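Alpha-1,3-glucanase (Bacillus circulans, PDB 5ZRU) hydrolyses alpha-1,3-glucan as a glycoside hydrolase of family 87, and this chain is the catalytic unit of the longer protein. Local coordinates at residues Y54-S59 / S163-V168; L96-N101 / I154-S159; D303-N308 / N337-E342; F323-Y328 / V354-G359; G462-L467 / T497-I502. All coordinates share one frame; numbering follows the deposited sequence.

Starting from the N terminus, contact 1 opens first, in domain D1. Its loop closes only when the chain returns at residues 163-168. Contact 2 is nested inside that loop. Each of the two pairs antiparallel strands in a different sheet of the D1 beta-sandwich. They touch where Lys158 NZ meets Leu164 O. The later contacts lie in domain D2, a parallel beta-helix. Contacts 3 and 4 cross, because their segments alternate along the chain, and they tie neighbouring coils together. Contact 5 follows in series and joins loops of two later coils. Its centre is about 34 Å from that of contact 3 and about 29 Å from that of contact 1.

Contact 1. Residues Y54-S59 / S163-V168; sequences YIALPS and SLEYGV
Tyr54 sets the edge of its ring against Gly167, where strands 53-57 and 166-174 pair antiparallel in the D1 beta-sandwich. Its CG stands between the backbone N and the carbonyl carbon (chi1 72°). Tyr54 CE2 comes to 3.7 Å from Gly167 CA, and a CB on that glycine would clash with it. Phe137 meets the Tyr54 ring edge-to-face, and a bound calcium ion lies about 5 Å from this side chain. Ile55 and Val168 form a hydrogen-bonded pair, with Val168 N to Ile55 O at 2.8 Å. Ala56 faces Gly167 in a non-hydrogen-bonded pair. Leu57 N gives a bond of 2.7 Å to Tyr166 O. On the same face as Tyr166, Leu57 CD1 packs on Val168 CG2 at 3.7 Å. Pro58 CB touches Glu165 OE1 at 3.6 Å. The other carboxylate oxygen, Glu165 OE2, accepts from a water at 2.8 Å that also bonds Tyr54 OH.

Contact 2. Residues L96-N101 / I154-S159; sequences LDVYVN and IRIQKS
Tyr99 holds CG anti to its carbonyl carbon (chi1 -64°), while Gln157 holds CG anti to its backbone N (chi1 177°), and the two side chains meet on one face of the sheet. Tyr99 CE1 lies 4.1 Å from Gln157 CB. The ring and amide planes are 30° apart. Arg155 NH1 gives a bond of 3.1 Å to Gln157 OE1, which lies in the guanidinium plane. Arg155 NE also bonds Gln65 OE1, and Tyr63 makes a cation-pi contact with the guanidinium. An alanine at Gln157 would keep the CB contact with Tyr99, but would probably leave Arg155 NH1 without this acceptor. Further along this face, a water joins Asp97 OD1 to Ser159 OG; Asp97 OD1 also bonds Thr107, and Ser159 OG bonds Ala161 N. The other face is apolar. Val98 CG2 and Ile156 CD1 lie side by side at 4.0 Å. Leu96 and Ile156 reach Val168 of strand 166-174. The pair thus contributes to the packing between the sheets, consistent with a galactose-binding-like beta-sandwich.

Contact 3. Residues D303-N308 / N337-E342; sequences DNFGTN and NGLVIE
Phe305 and Leu339 lean across each other at a slant. Both methyls of Leu339 approach one ring atom, Phe305 CD2, the nearer being Leu339 CD2 at 3.9 Å. Leu339 CG is anti to its backbone N (chi1 169°), and chi2 of 70° sets the methyls that meet Phe305 CD2. At the polar end, the Thr307 and Asn337 side chains are joined by a water. It accepts from Asn337 ND2 at 3.0 Å and is a longer 3.2 Å from Thr307 OG1. Asn337 OD1 takes its bond from Asn362 ND2. Asn308 OD1 lies 3.8 Å from Gly338 CA. A CB on this glycine would run into that oxygen. Two backbone bonds make a single bridge between Thr307 and Asn337. Asn337 N binds Gly306 O at 3.1 Å, and Asn308 N binds Asn337 O at 2.8 Å.

The contact joins loops on successive coils of the parallel beta-helix. Thr307 bonds through its backbone to Gly275 on one neighbour, and Gly338 to Ser361 on another, so the turns of successive coils are stacked. The apolar pair points into the interior of the helix. There Phe305 meets Phe271 edge-to-face and packs on Phe323 and Val325 of strand 323-325, while Leu339 packs on Val325 and on Phe356 of strand 354-357.

Contact 4. Residues F323-Y328 / V354-G359; sequences FWVGDY and VNFAQG
Two adjacent coils of the D2 parallel beta-helix meet here, with Phe323, Trp324 and Val325 paired in register with Val354, Asn355 and Phe356. Backbone bonds join the strands, among them Val325 N to Asn355 O at 2.9 Å. Side chains of like position lie side by side. On the inner face, Phe323 CD1 touches Val354 CG2 at 3.8 Å, and Val325 CG2 sits at the edge of the Phe356 ring.

On the other face, Asn355 CB makes a CH-pi contact with Trp324. It lies over one face of the indole, offset toward the rim, 3.8 Å from the centroid of the six-membered ring. The Asn355 amide is turned 32° from the indole plane, and its ND2 comes to 3.5 Å from Trp324 CH2. Trp324 NE1 bonds Tyr328 OH at 2.8 Å, in the plane of the indole. Gln358 CG lies 3.5 Å from Tyr328 CZ, and the amide and phenol planes are 13° apart. Gln358 NE2 gives a nearly straight bond of 2.9 Å to Asp327 O; Ser383 holds its OE1. An alanine at Trp324 would probably leave Tyr328 OH without its indole donor and open a gap beside Asn355 and Ala357.

Asn355 ND2 also bonds Asp352 OD2, and Asp352 is a calcium ligand. Asn355 is therefore a second-shell residue, and its N-H probably helps to fix the orientation of that carboxylate.

Contact 5. Residues G462-L467 / T497-I502; sequences GTSRDL and TQRSAI
Gln498 OE1 meets Thr463 and Ser464 through two waters, and no backbone bond joins the two segments. One water donates to Gln498 OE1 at 2.7 Å and also bonds Thr463 OG1. The second donates to Gln498 OE1 and accepts from Ser464 N at 3.0 Å. The Gln498 chain is extended beyond CG, and at its end NE2 bonds Asn460 O. Thr463 has OG1 anti to its backbone N (chi1 -170°). From there OG1 accepts from Arg465 N at 3.0 Å, which makes an ST turn.

Both segments are loops on successive coils of the parallel beta-helix, following the paired strands 451-459 and 487-495. Arg465 O bonds Gln42 NE2 and Gln498 touches Phe40, so these loops also reach domain D1.

Arg499 NH1 gives a bond of 2.9 Å to Ser464 OG, which lies 16° out of the guanidinium plane. Asp526 OD2 also bonds this hydroxyl, and its charge probably strengthens the site for the arginine. Arg499 NH2 is held by Thr530 O and His537 O, which probably limits the rotation of the guanidinium. Arg499 CB lies 3.6 Å from Thr463 O, and its CD lies near Ser464 OG.

Contact 1. Residues Y54-S59 / S163-V168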
# COMPACT_ATOMS: atom_id res chain seq x y z
N TYR A 54 7.97 -10.74 -14.89
CA TYR A 54 7.90 -11.81 -13.90
C TYR A 54 8.17 -13.14 -14.59
O TYR A 54 8.25 -13.21 -15.82
CB TYR A 54 6.54 -11.83 -13.18
CG TYR A 54 5.36 -12.31 -14.01
CD1 TYR A 54 4.71 -11.44 -14.90
CD2 TYR A 54 4.88 -13.61 -13.89
CE1 TYR A 54 3.60 -11.88 -15.64
CE2 TYR A 54 3.78 -14.05 -14.63
CZ TYR A 54 3.14 -13.18 -15.50
OH TYR A 54 2.05 -13.62 -16.22
N ILE A 55 8.32 -14.19 -13.79
CA ILE A 55 8.58 -15.53 -14.30
C ILE A 55 7.28 -16.32 -14.27
O ILE A 55 6.68 -16.51 -13.21
CB ILE A 55 9.67 -16.25 -13.48
CG1 ILE A 55 10.97 -15.45 -13.50
CG2 ILE A 55 9.91 -17.66 -14.03
CD1 ILE A 55 11.59 -15.31 -12.14
N ALA A 56 6.84 -16.78 -15.44
CA ALA A 56 5.68 -17.64 -15.53
C ALA A 56 6.11 -19.09 -15.33
O ALA A 56 7.11 -19.54 -15.91
CB ALA A 56 4.97 -17.47 -16.87
N LEU A 57 5.34 -19.82 -14.51
CA LEU A 57 5.49 -21.25 -14.28
C LEU A 57 4.26 -21.95 -14.85
O LEU A 57 3.29 -22.25 -14.13
CB LEU A 57 5.64 -21.55 -12.78
CG LEU A 57 6.69 -20.70 -12.05
CD1 LEU A 57 6.74 -21.05 -10.56
CD2 LEU A 57 8.06 -20.85 -12.69
N PRO A 58 4.23 -22.21 -16.16
CA PRO A 58 2.99 -22.68 -16.79
C PRO A 58 2.72 -24.15 -16.59
O PRO A 58 1.55 -24.56 -16.72
CB PRO A 58 3.21 -22.37 -18.28
CG PRO A 58 4.44 -21.54 -18.36
CD PRO A 58 5.26 -21.86 -17.16
N SER A 59 3.72 -24.96 -16.27
CA SER A 59 3.57 -26.40 -16.34
C SER A 59 4.41 -27.05 -15.26
O SER A 59 5.38 -26.48 -14.76
CB SER A 59 3.99 -26.94 -17.72
OG SER A 59 5.30 -26.50 -18.05
N SER A 163 -3.44 -27.82 -13.10
CA SER A 163 -3.24 -27.29 -14.44
C SER A 163 -2.98 -25.79 -14.47
O SER A 163 -2.88 -25.22 -15.56
CB SER A 163 -4.47 -27.56 -15.31
OG SER A 163 -4.70 -28.94 -15.48
N LEU A 164 -2.93 -25.13 -13.32
CA LEU A 164 -2.93 -23.68 -13.31
C LEU A 164 -1.55 -23.14 -13.64
O LEU A 164 -0.53 -23.71 -13.23
CB LEU A 164 -3.38 -23.14 -11.94
CG LEU A 164 -4.71 -23.65 -11.40
CD1 LEU A 164 -5.02 -23.00 -10.04
CD2 LEU A 164 -5.84 -23.41 -12.39
N GLU A 165 -1.51 -22.05 -14.40
CA GLU A 165 -0.27 -21.32 -14.60
C GLU A 165 -0.09 -20.34 -13.45
O GLU A 165 -0.99 -19.55 -13.15
CB GLU A 165 -0.27 -20.57 -15.93
CG GLU A 165 0.87 -19.55 -16.06
CD GLU A 165 1.07 -19.03 -17.48
OE1 GLU A 165 0.74 -19.75 -18.44
OE2 GLU A 165 1.57 -17.88 -17.65
N TYR A 166 1.05 -20.42 -12.80
CA TYR A 166 1.43 -19.50 -11.74
C TYR A 166 2.46 -18.52 -12.28
O TYR A 166 3.12 -18.78 -13.28
CB TYR A 166 2.00 -20.27 -10.54
CG TYR A 166 1.02 -21.21 -9.89
CD1 TYR A 166 0.83 -22.49 -10.39
CD2 TYR A 166 0.29 -20.82 -8.78
CE1 TYR A 166 -0.08 -23.35 -9.80
CE2 TYR A 166 -0.61 -21.67 -8.18
CZ TYR A 166 -0.78 -22.95 -8.70
OH TYR A 166 -1.68 -23.80 -8.11
N GLY A 167 2.58 -17.39 -11.62
CA GLY A 167 3.66 -16.47 -11.89
C GLY A 167 4.36 -16.09 -10.60
O GLY A 167 3.71 -15.93 -9.57
N VAL A 168 5.68 -15.97 -10.67
CA VAL A 168 6.46 -15.51 -9.51
C VAL A 168 7.18 -14.23 -9.89
O VAL A 168 7.98 -14.21 -10.84
CB VAL A 168 7.46 -16.58 -9.03
CG1 VAL A 168 8.20 -16.08 -7.80
CG2 VAL A 168 6.72 -17.87 -8.70
O HOH W 1 1.43 -16.12 -15.43
O HOH W 2 -1.06 -24.41 -17.40

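Contact 2. Residues L96-N101 / I154-S159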
# COMPACT_ATOMS: atom_id res chain seq x y z
N LEU A 96 2.46 -23.88 -4.66
CA LEU A 96 3.76 -24.02 -5.30
C LEU A 96 4.70 -24.69 -4.30
O LEU A 96 4.52 -24.57 -3.09
CB LEU A 96 4.33 -22.66 -5.75
CG LEU A 96 3.74 -22.05 -7.03
CD1 LEU A 96 4.26 -20.63 -7.23
CD2 LEU A 96 4.06 -22.90 -8.27
N ASP A 97 5.70 -25.40 -4.83
CA ASP A 97 6.66 -26.13 -4.02
C ASP A 97 7.94 -25.33 -3.85
O ASP A 97 8.35 -24.58 -4.74
CB ASP A 97 7.00 -27.49 -4.66
CG ASP A 97 5.84 -28.48 -4.59
OD1 ASP A 97 4.88 -28.23 -3.84
OD2 ASP A 97 5.89 -29.51 -5.28
N VAL A 98 8.59 -25.50 -2.70
CA VAL A 98 9.83 -24.82 -2.36
C VAL A 98 10.91 -25.87 -2.14
O VAL A 98 10.70 -26.82 -1.37
CB VAL A 98 9.67 -23.95 -1.09
CG1 VAL A 98 10.98 -23.21 -0.76
CG2 VAL A 98 8.50 -22.98 -1.25
N TYR A 99 12.03 -25.72 -2.84
CA TYR A 99 13.20 -26.58 -2.65
C TYR A 99 14.37 -25.73 -2.20
O TYR A 99 14.55 -24.60 -2.66
CB TYR A 99 13.58 -27.32 -3.95
CG TYR A 99 12.54 -28.29 -4.45
CD1 TYR A 99 11.42 -27.84 -5.15
CD2 TYR A 99 12.68 -29.65 -4.25
CE1 TYR A 99 10.47 -28.73 -5.62
CE2 TYR A 99 11.73 -30.55 -4.71
CZ TYR A 99 10.63 -30.08 -5.39
OH TYR A 99 9.68 -30.96 -5.86
N VAL A 100 15.18 -26.27 -1.29
CA VAL A 100 16.42 -25.63 -0.88
C VAL A 100 17.55 -26.60 -1.19
O VAL A 100 17.57 -27.72 -0.68
CB VAL A 100 16.42 -25.25 0.61
CG1 VAL A 100 17.74 -24.57 0.96
CG2 VAL A 100 15.25 -24.35 0.91
N ASN A 101 18.49 -26.16 -2.03
CA ASN A 101 19.61 -27.00 -2.44
C ASN A 101 19.12 -28.35 -2.95
O ASN A 101 19.75 -29.39 -2.73
CB ASN A 101 20.61 -27.16 -1.29
CG ASN A 101 21.19 -25.84 -0.85
OD1 ASN A 101 21.51 -24.99 -1.67
ND2 ASN A 101 21.34 -25.66 0.46
N ILE A 154 17.32 -21.39 -3.44
CA ILE A 154 15.91 -21.59 -3.13
C ILE A 154 15.16 -21.57 -4.45
O ILE A 154 15.34 -20.66 -5.28
CB ILE A 154 15.38 -20.53 -2.14
CG1 ILE A 154 13.87 -20.72 -1.91
CG2 ILE A 154 15.77 -19.13 -2.59
CD1 ILE A 154 13.31 -19.95 -0.68
N ARG A 155 14.39 -22.63 -4.69
CA ARG A 155 13.68 -22.82 -5.94
C ARG A 155 12.19 -22.82 -5.66
O ARG A 155 11.74 -23.48 -4.71
CB ARG A 155 14.08 -24.14 -6.62
CG ARG A 155 13.21 -24.49 -7.81
CD ARG A 155 13.56 -25.85 -8.40
NE ARG A 155 14.93 -25.90 -8.90
CZ ARG A 155 15.36 -26.79 -9.79
NH1 ARG A 155 14.53 -27.70 -10.29
NH2 ARG A 155 16.62 -26.77 -10.18
N ILE A 156 11.44 -22.07 -6.46
CA ILE A 156 9.98 -22.10 -6.47
C ILE A 156 9.57 -22.88 -7.71
O ILE A 156 9.90 -22.49 -8.83
CB ILE A 156 9.38 -20.69 -6.49
CG1 ILE A 156 9.97 -19.80 -5.37
CG2 ILE A 156 7.86 -20.77 -6.40
CD1 ILE A 156 9.83 -20.37 -3.97
N GLN A 157 8.83 -23.97 -7.53
CA GLN A 157 8.57 -24.87 -8.65
C GLN A 157 7.11 -25.29 -8.67
O GLN A 157 6.51 -25.60 -7.64
CB GLN A 157 9.48 -26.11 -8.57
CG GLN A 157 9.23 -27.15 -9.66
CD GLN A 157 10.32 -28.19 -9.74
OE1 GLN A 157 11.51 -27.87 -9.66
NE2 GLN A 157 9.93 -29.45 -9.88
N LYS A 158 6.53 -25.30 -9.87
CA LYS A 158 5.19 -25.84 -10.05
C LYS A 158 5.24 -27.36 -10.10
O LYS A 158 6.09 -27.95 -10.78
CB LYS A 158 4.56 -25.29 -11.33
CG LYS A 158 3.20 -25.88 -11.61
CD LYS A 158 2.57 -25.32 -12.87
CE LYS A 158 1.42 -26.23 -13.37
NZ LYS A 158 0.24 -26.26 -12.43
N SER A 159 4.32 -28.01 -9.38
CA SER A 159 4.29 -29.45 -9.29
C SER A 159 3.26 -30.02 -10.26
O SER A 159 2.73 -29.31 -11.12
CB SER A 159 3.96 -29.88 -7.85
OG SER A 159 2.58 -29.68 -7.57
O HOH W 3 2.46 -27.93 -5.39

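Contact 3. Residues D303-N308 / N337-E342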
# COMPACT_ATOMS: atom_id res chain seq x y z
N ASP A 303 -11.64 3.68 12.96
CA ASP A 303 -12.40 4.54 13.88
C ASP A 303 -11.52 5.43 14.77
O ASP A 303 -10.80 6.27 14.22
CB ASP A 303 -13.38 3.68 14.68
CG ASP A 303 -14.41 3.03 13.77
OD1 ASP A 303 -14.98 3.76 12.92
OD2 ASP A 303 -14.63 1.81 13.88
N ASN A 304 -11.56 5.29 16.10
CA ASN A 304 -11.05 6.33 17.01
C ASN A 304 -9.67 5.95 17.57
O ASN A 304 -9.56 5.12 18.47
CB ASN A 304 -12.02 6.58 18.17
CG ASN A 304 -13.42 6.90 17.71
OD1 ASN A 304 -14.38 6.25 18.12
ND2 ASN A 304 -13.55 7.92 16.87
N PHE A 305 -8.63 6.63 17.10
CA PHE A 305 -7.26 6.25 17.43
C PHE A 305 -6.64 7.09 18.55
O PHE A 305 -5.50 6.85 18.93
CB PHE A 305 -6.37 6.33 16.18
CG PHE A 305 -6.60 5.23 15.15
CD1 PHE A 305 -7.75 5.19 14.38
CD2 PHE A 305 -5.62 4.26 14.92
CE1 PHE A 305 -7.95 4.20 13.42
CE2 PHE A 305 -5.80 3.26 13.94
CZ PHE A 305 -6.97 3.23 13.20
N GLY A 306 -7.36 8.08 19.09
CA GLY A 306 -6.85 8.78 20.26
C GLY A 306 -5.73 9.76 19.98
O GLY A 306 -5.59 10.29 18.88
N THR A 307 -4.90 9.99 21.01
CA THR A 307 -3.88 11.04 21.00
C THR A 307 -2.50 10.44 21.29
O THR A 307 -2.32 9.74 22.29
CB THR A 307 -4.21 12.13 22.03
OG1 THR A 307 -5.40 12.82 21.62
CG2 THR A 307 -3.07 13.14 22.14
N ASN A 308 -1.53 10.75 20.42
CA ASN A 308 -0.17 10.21 20.47
C ASN A 308 -0.15 8.68 20.51
O ASN A 308 0.69 8.07 21.16
CB ASN A 308 0.61 10.77 21.66
CG ASN A 308 1.03 12.20 21.44
OD1 ASN A 308 0.94 12.70 20.32
ND2 ASN A 308 1.49 12.87 22.50
N ASN A 337 -5.03 12.63 16.93
CA ASN A 337 -4.01 13.68 16.92
C ASN A 337 -2.70 13.02 17.32
O ASN A 337 -2.62 12.39 18.38
CB ASN A 337 -4.38 14.79 17.91
CG ASN A 337 -3.64 16.09 17.66
OD1 ASN A 337 -2.97 16.27 16.65
ND2 ASN A 337 -3.77 17.01 18.61
N GLY A 338 -1.68 13.14 16.47
CA GLY A 338 -0.37 12.60 16.80
C GLY A 338 -0.22 11.10 16.63
O GLY A 338 0.68 10.51 17.22
N LEU A 339 -1.08 10.46 15.85
CA LEU A 339 -0.92 9.03 15.59
C LEU A 339 0.35 8.79 14.78
O LEU A 339 0.65 9.52 13.84
CB LEU A 339 -2.13 8.49 14.83
CG LEU A 339 -2.00 7.07 14.27
CD1 LEU A 339 -1.98 6.03 15.39
CD2 LEU A 339 -3.12 6.79 13.29
N VAL A 340 1.09 7.75 15.14
CA VAL A 340 2.25 7.31 14.36
C VAL A 340 2.03 5.87 13.93
O VAL A 340 1.83 4.98 14.78
CB VAL A 340 3.56 7.46 15.15
CG1 VAL A 340 4.74 6.92 14.31
CG2 VAL A 340 3.79 8.92 15.51
N ILE A 341 2.07 5.64 12.63
CA ILE A 341 2.11 4.31 12.05
C ILE A 341 3.52 4.11 11.52
O ILE A 341 3.99 4.91 10.70
CB ILE A 341 1.07 4.17 10.92
CG1 ILE A 341 -0.35 4.35 11.48
CG2 ILE A 341 1.21 2.82 10.21
CD1 ILE A 341 -1.42 4.52 10.37
N GLU A 342 4.24 3.10 12.00
CA GLU A 342 5.62 2.98 11.56
C GLU A 342 6.05 1.53 11.51
O GLU A 342 5.45 0.64 12.13
CB GLU A 342 6.58 3.78 12.46
CG GLU A 342 6.64 3.29 13.90
CD GLU A 342 7.49 4.20 14.79
OE1 GLU A 342 8.26 5.03 14.26
OE2 GLU A 342 7.38 4.08 16.03
O HOH W 4 -5.16 15.99 21.07

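Contact 4. Residues F323-Y328 / V354-G359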
# COMPACT_ATOMS: atom_id res chain seq x y z
N PHE A 323 -5.53 0.94 6.92
CA PHE A 323 -5.96 1.82 8.01
C PHE A 323 -6.98 2.81 7.47
O PHE A 323 -6.74 3.43 6.43
CB PHE A 323 -4.78 2.64 8.58
CG PHE A 323 -3.77 1.84 9.34
CD1 PHE A 323 -2.88 1.00 8.68
CD2 PHE A 323 -3.69 1.94 10.72
CE1 PHE A 323 -1.92 0.27 9.39
CE2 PHE A 323 -2.75 1.23 11.43
CZ PHE A 323 -1.86 0.40 10.78
N TRP A 324 -8.07 3.03 8.20
CA TRP A 324 -8.94 4.18 7.95
C TRP A 324 -9.11 4.95 9.26
O TRP A 324 -9.88 4.53 10.13
CB TRP A 324 -10.29 3.76 7.38
CG TRP A 324 -11.04 4.95 6.86
CD1 TRP A 324 -11.82 5.82 7.58
CD2 TRP A 324 -11.05 5.41 5.51
NE1 TRP A 324 -12.31 6.80 6.74
CE2 TRP A 324 -11.86 6.56 5.46
CE3 TRP A 324 -10.45 4.96 4.32
CZ2 TRP A 324 -12.09 7.27 4.27
CZ3 TRP A 324 -10.68 5.66 3.14
CH2 TRP A 324 -11.49 6.80 3.13
N VAL A 325 -8.38 6.05 9.40
CA VAL A 325 -8.36 6.81 10.65
C VAL A 325 -9.42 7.89 10.55
O VAL A 325 -9.29 8.82 9.74
CB VAL A 325 -6.97 7.39 10.92
CG1 VAL A 325 -6.91 8.04 12.31
CG2 VAL A 325 -5.94 6.28 10.80
N GLY A 326 -10.47 7.78 11.35
CA GLY A 326 -11.52 8.78 11.29
C GLY A 326 -12.75 8.44 12.09
O GLY A 326 -13.21 7.30 12.10
N ASP A 327 -13.29 9.45 12.77
CA ASP A 327 -14.47 9.29 13.60
C ASP A 327 -15.73 9.58 12.81
O ASP A 327 -15.85 10.64 12.19
CB ASP A 327 -14.42 10.22 14.81
CG ASP A 327 -15.70 10.18 15.60
OD1 ASP A 327 -16.11 9.07 15.99
OD2 ASP A 327 -16.31 11.26 15.81
N TYR A 328 -16.69 8.65 12.87
CA TYR A 328 -18.02 8.85 12.30
C TYR A 328 -19.11 8.70 13.35
O TYR A 328 -20.30 8.70 13.00
CB TYR A 328 -18.25 7.89 11.13
CG TYR A 328 -17.20 8.09 10.07
CD1 TYR A 328 -17.38 9.03 9.06
CD2 TYR A 328 -16.01 7.38 10.12
CE1 TYR A 328 -16.40 9.24 8.12
CE2 TYR A 328 -15.02 7.58 9.18
CZ TYR A 328 -15.22 8.50 8.17
OH TYR A 328 -14.24 8.71 7.23
N VAL A 354 -3.42 3.58 3.72
CA VAL A 354 -3.74 4.36 4.91
C VAL A 354 -4.46 5.62 4.47
O VAL A 354 -3.98 6.32 3.56
CB VAL A 354 -2.48 4.77 5.72
CG1 VAL A 354 -2.90 5.64 6.95
CG2 VAL A 354 -1.68 3.56 6.17
N ASN A 355 -5.59 5.92 5.10
CA ASN A 355 -6.23 7.21 4.89
C ASN A 355 -6.40 7.91 6.24
O ASN A 355 -7.03 7.37 7.15
CB ASN A 355 -7.58 7.05 4.18
CG ASN A 355 -8.08 8.36 3.59
OD1 ASN A 355 -8.16 9.38 4.28
ND2 ASN A 355 -8.41 8.34 2.31
N PHE A 356 -5.81 9.10 6.35
CA PHE A 356 -6.02 10.01 7.48
C PHE A 356 -7.20 10.92 7.14
O PHE A 356 -7.05 11.90 6.42
CB PHE A 356 -4.76 10.86 7.72
CG PHE A 356 -3.60 10.10 8.32
CD1 PHE A 356 -3.80 8.88 8.96
CD2 PHE A 356 -2.31 10.63 8.26
CE1 PHE A 356 -2.71 8.19 9.53
CE2 PHE A 356 -1.23 9.95 8.84
CZ PHE A 356 -1.44 8.73 9.48
N ALA A 357 -8.38 10.60 7.66
CA ALA A 357 -9.61 11.30 7.27
C ALA A 357 -10.23 12.00 8.47
O ALA A 357 -9.75 11.90 9.60
CB ALA A 357 -10.60 10.32 6.63
N GLN A 358 -11.32 12.74 8.21
CA GLN A 358 -12.16 13.27 9.30
C GLN A 358 -11.36 14.10 10.30
O GLN A 358 -11.56 14.00 11.51
CB GLN A 358 -12.89 12.13 10.02
CG GLN A 358 -14.07 11.59 9.25
CD GLN A 358 -15.16 12.63 9.13
OE1 GLN A 358 -15.23 13.37 8.14
NE2 GLN A 358 -16.01 12.72 10.15
N GLY A 359 -10.44 14.92 9.79
CA GLY A 359 -9.70 15.83 10.63
C GLY A 359 -8.52 15.23 11.36
O GLY A 359 -7.93 15.91 12.21
O HOH W 5 -11.78 11.95 13.14

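Contact 5. Residues G462-L467 / T497-I502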
# COMPACT_ATOMS: atom_id res chain seq x y z
N GLY A 462 3.22 7.23 -13.29
CA GLY A 462 2.38 7.88 -14.27
C GLY A 462 1.66 6.85 -15.11
O GLY A 462 1.90 5.64 -15.01
N THR A 463 0.74 7.31 -15.96
CA THR A 463 0.01 6.37 -16.80
C THR A 463 -0.60 7.10 -17.99
O THR A 463 -0.79 8.32 -17.97
CB THR A 463 -1.10 5.65 -16.02
OG1 THR A 463 -1.63 4.57 -16.82
CG2 THR A 463 -2.24 6.63 -15.67
N SER A 464 -0.92 6.33 -19.02
CA SER A 464 -1.79 6.79 -20.09
C SER A 464 -3.22 6.29 -19.94
O SER A 464 -4.09 6.69 -20.73
CB SER A 464 -1.24 6.36 -21.46
OG SER A 464 -0.09 7.11 -21.83
N ARG A 465 -3.50 5.42 -18.96
CA ARG A 465 -4.84 4.84 -18.84
C ARG A 465 -5.22 4.65 -17.37
O ARG A 465 -5.04 3.57 -16.81
CB ARG A 465 -4.92 3.53 -19.60
CG ARG A 465 -6.35 3.06 -19.76
CD ARG A 465 -6.45 1.66 -20.31
NE ARG A 465 -7.85 1.30 -20.52
CZ ARG A 465 -8.25 0.11 -20.95
NH1 ARG A 465 -7.35 -0.82 -21.21
NH2 ARG A 465 -9.54 -0.14 -21.13
N ASP A 466 -5.79 5.69 -16.77
CA ASP A 466 -6.43 5.53 -15.48
C ASP A 466 -7.81 4.91 -15.71
O ASP A 466 -8.12 4.42 -16.80
CB ASP A 466 -6.47 6.85 -14.71
CG ASP A 466 -7.34 7.92 -15.37
OD1 ASP A 466 -8.00 7.64 -16.39
OD2 ASP A 466 -7.38 9.04 -14.82
N LEU A 467 -8.67 4.93 -14.70
CA LEU A 467 -9.98 4.29 -14.84
C LEU A 467 -10.95 5.13 -15.66
O LEU A 467 -12.07 4.66 -15.91
CB LEU A 467 -10.56 3.99 -13.46
CG LEU A 467 -9.74 2.94 -12.70
CD1 LEU A 467 -10.35 2.68 -11.34
CD2 LEU A 467 -9.68 1.63 -13.50
N THR A 497 9.17 7.64 -16.63
CA THR A 497 7.74 7.87 -16.51
C THR A 497 7.00 7.34 -17.74
O THR A 497 7.48 7.42 -18.87
CB THR A 497 7.47 9.36 -16.32
OG1 THR A 497 7.95 9.77 -15.02
CG2 THR A 497 5.98 9.68 -16.44
N GLN A 498 5.81 6.77 -17.49
CA GLN A 498 5.03 6.15 -18.55
C GLN A 498 4.56 7.18 -19.57
O GLN A 498 4.78 7.02 -20.78
CB GLN A 498 3.84 5.40 -17.94
CG GLN A 498 4.29 4.30 -16.95
CD GLN A 498 3.15 3.45 -16.41
OE1 GLN A 498 2.11 3.30 -17.06
NE2 GLN A 498 3.33 2.89 -15.22
N ARG A 499 3.88 8.24 -19.12
CA ARG A 499 3.48 9.31 -20.02
C ARG A 499 4.22 10.59 -19.62
O ARG A 499 5.44 10.64 -19.76
CB ARG A 499 1.95 9.49 -20.03
CG ARG A 499 1.44 10.38 -21.20
CD ARG A 499 1.81 9.80 -22.59
NE ARG A 499 1.15 10.54 -23.67
CZ ARG A 499 -0.12 10.36 -24.03
NH1 ARG A 499 -0.86 9.45 -23.40
NH2 ARG A 499 -0.66 11.07 -25.01
N SER A 500 3.54 11.62 -19.12
CA SER A 500 4.23 12.85 -18.74
C SER A 500 4.64 12.83 -17.27
O SER A 500 3.92 12.30 -16.42
CB SER A 500 3.38 14.09 -19.03
OG SER A 500 3.18 14.24 -20.43
N ALA A 501 5.81 13.40 -16.97
CA ALA A 501 6.33 13.35 -15.60
C ALA A 501 5.49 14.20 -14.65
O ALA A 501 5.14 13.76 -13.55
CB ALA A 501 7.79 13.80 -15.57
N ILE A 502 5.18 15.44 -15.03
CA ILE A 502 4.42 16.35 -14.18
C ILE A 502 3.24 16.88 -14.98
O ILE A 502 3.43 17.40 -16.09
CB ILE A 502 5.30 17.51 -13.68
CG1 ILE A 502 6.53 16.97 -12.95
CG2 ILE A 502 4.51 18.42 -12.75
CD1 ILE A 502 7.55 18.05 -12.64
O HOH W 6 -0.15 2.45 -15.94
O HOH W 7 0.72 3.85 -19.37
O HOH W 8 -3.86 8.82 -22.49